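Local coordinates for iron aquisition yersiniabactin synthesis enzyme, YbtT (Escherichia coli, PDB 6BA9), which is a type II thioesterase of low specificity that maintains production of the metallophore yersiniabactin by its NRPS/PKS assembly line, at residues A[19-24]-A[43-48]. The protein carries 1 engineered substitution. Numbering follows the deposited sequence.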
loop_
_atom_site.group_PDB
_atom_site.type_symbol
_atom_site.label_atom_id
_atom_site.label_comp_id
_atom_site.label_asym_id
_atom_site.label_seq_id
_atom_site.Cartn_x
_atom_site.Cartn_y
_atom_site.Cartn_z
ATOM N N MET A 19 2.628 3.487 -5.893
ATOM C CA MET A 19 2.740 2.813 -4.611
ATOM C C MET A 19 1.842 3.453 -3.568
ATOM O O MET A 19 1.969 4.652 -3.290
ATOM C CB MET A 19 4.184 2.867 -4.109
ATOM C CG MET A 19 4.388 2.257 -2.738
ATOM S SD MET A 19 4.213 0.474 -2.766
ATOM C CE MET A 19 4.494 0.117 -1.047
ATOM N N CYS A 20 1.024 2.639 -2.904
ATOM C CA CYS A 20 0.175 3.043 -1.789
ATOM C C CYS A 20 0.869 2.711 -0.470
ATOM O O CYS A 20 1.282 1.552 -0.258
ATOM C CB CYS A 20 -1.156 2.297 -1.867
ATOM S SG CYS A 20 -2.131 2.758 -3.318
ATOM N N PRO A 21 1.015 3.670 0.438
ATOM C CA PRO A 21 1.792 3.438 1.658
ATOM C C PRO A 21 0.992 2.728 2.751
ATOM O O PRO A 21 -0.229 2.555 2.685
ATOM C CB PRO A 21 2.164 4.859 2.077
ATOM C CG PRO A 21 1.003 5.669 1.655
ATOM C CD PRO A 21 0.614 5.079 0.310
ATOM N N PHE A 22 1.721 2.310 3.784
ATOM C CA PHE A 22 1.144 1.724 4.980
ATOM C C PHE A 22 0.491 2.806 5.857
ATOM O O PHE A 22 0.632 4.018 5.628
ATOM C CB PHE A 22 2.227 0.958 5.751
ATOM C CG PHE A 22 3.515 1.726 5.909
ATOM C CD1 PHE A 22 4.584 1.494 5.061
ATOM C CD2 PHE A 22 3.636 2.702 6.890
ATOM C CE1 PHE A 22 5.776 2.218 5.198
ATOM C CE2 PHE A 22 4.825 3.425 7.027
ATOM C CZ PHE A 22 5.879 3.179 6.183
ATOM N N ALA A 23 -0.253 2.351 6.858
ATOM C CA ALA A 23 -0.912 3.266 7.790
ATOM C C ALA A 23 0.137 4.081 8.530
ATOM O O ALA A 23 1.152 3.549 8.990
ATOM C CB ALA A 23 -1.749 2.479 8.796
ATOM N N GLY A 24 -0.107 5.384 8.631
ATOM C CA GLY A 24 0.866 6.297 9.170
ATOM C C GLY A 24 1.965 6.660 8.205
ATOM O O GLY A 24 2.847 7.459 8.558
ATOM N N LEU A 43 7.939 6.001 -11.044
ATOM C CA LEU A 43 7.460 5.593 -9.731
ATOM C C LEU A 43 6.837 6.794 -9.041
ATOM O O LEU A 43 7.474 7.848 -8.918
ATOM C CB LEU A 43 8.593 5.082 -8.851
ATOM C CG LEU A 43 8.256 4.746 -7.395
ATOM C CD1 LEU A 43 7.247 3.599 -7.276
ATOM C CD2 LEU A 43 9.522 4.372 -6.631
ATOM N N SER A 44 5.598 6.632 -8.592
ATOM C CA SER A 44 4.917 7.657 -7.815
ATOM C C SER A 44 4.423 7.062 -6.510
ATOM O O SER A 44 4.131 5.862 -6.430
ATOM C CB SER A 44 3.757 8.249 -8.586
ATOM O OG SER A 44 4.189 8.843 -9.815
ATOM N N LEU A 45 4.326 7.919 -5.492
ATOM C CA LEU A 45 3.845 7.560 -4.167
ATOM C C LEU A 45 2.521 8.274 -3.919
ATOM O O LEU A 45 2.382 9.473 -4.209
ATOM C CB LEU A 45 4.861 7.996 -3.095
ATOM C CG LEU A 45 4.514 7.651 -1.648
ATOM C CD1 LEU A 45 4.574 6.163 -1.391
ATOM C CD2 LEU A 45 5.459 8.409 -0.699
ATOM N N VAL A 46 1.560 7.544 -3.377
ATOM C CA VAL A 46 0.243 8.088 -3.044
ATOM C C VAL A 46 0.301 8.702 -1.647
ATOM O O VAL A 46 0.799 8.074 -0.707
ATOM C CB VAL A 46 -0.827 6.987 -3.109
ATOM C CG1 VAL A 46 -2.203 7.554 -2.797
ATOM C CG2 VAL A 46 -0.841 6.333 -4.475
ATOM N N THR A 47 -0.214 9.922 -1.509
ATOM C CA THR A 47 -0.320 10.608 -0.222
ATOM C C THR A 47 -1.730 10.449 0.327
ATOM O O THR A 47 -2.698 10.791 -0.360
ATOM C CB THR A 47 -0.075 12.105 -0.411
ATOM O OG1 THR A 47 1.144 12.328 -1.119
ATOM C CG2 THR A 47 -0.034 12.821 0.916
ATOM N N TRP A 48 -1.850 9.969 1.555
ATOM C CA TRP A 48 -3.146 9.963 2.216
ATOM C C TRP A 48 -3.514 11.386 2.652
ATOM O O TRP A 48 -2.673 12.105 3.214
ATOM C CB TRP A 48 -3.125 9.063 3.444
ATOM C CG TRP A 48 -2.798 7.590 3.249
ATOM C CD1 TRP A 48 -2.188 6.797 4.168
ATOM C CD2 TRP A 48 -3.088 6.742 2.112
ATOM N NE1 TRP A 48 -2.077 5.509 3.697
ATOM C CE2 TRP A 48 -2.605 5.449 2.439
ATOM C CE3 TRP A 48 -3.684 6.938 0.864
ATOM C CZ2 TRP A 48 -2.703 4.368 1.577
ATOM C CZ3 TRP A 48 -3.779 5.848 -0.000
ATOM C CH2 TRP A 48 -3.285 4.578 0.375
#
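Pro-21 and Trp-48 meet tip to tip just past the ends of two parallel strands. The pyrrolidine lies over one indole face in a CH-pi contact, CG 3.9 Å from the centroid of the five-membered ring and offset toward the rim, while CD reaches to 3.6 Å from Trp-48 CZ2. Trp-48 CG lies beside its own backbone N and anti to the carbonyl carbon (chi1 -60°), and from there the ring extends toward the proline. Cys-20 CB approaches the same ring obliquely, 3.8 Å from Trp-48 CH2. At the indole edge, Phe-22 O lies near the ring plane, but at 3.6 Å from Trp-48 NE1 it makes no hydrogen bond, and this buried N-H has no partner. Pro-21 CD also sits 3.2 Å from Val-46 O.

Behind this cluster the strands are joined by two nearly straight hydrogen bonds: Met-19 N donates to Ser-44 O, and Val-46 N to Met-19 O, both at 2.9 Å. They frame the parallel bridge of Met-19 with Leu-45, whose side chains share a sheet face and cross obliquely, Met-19 CG 4.1 Å from Leu-45 CD1. On the opposite side of the strands, Cys-20 SG packs against Val-46 CG2.

The contact belongs to the beta-alpha-beta unit of strand 16-20, helix 31-34 and strand 42-46 in the alpha/beta-hydrolase fold. Leu-70 of helix 63-77 touches Cys-20 and Val-46, and Met-91 and Val-95 of helix 91-105 pack on Trp-48. Strand 84-89 flanks strand 16-20, while antiparallel strand 3-7 borders strand 42-46.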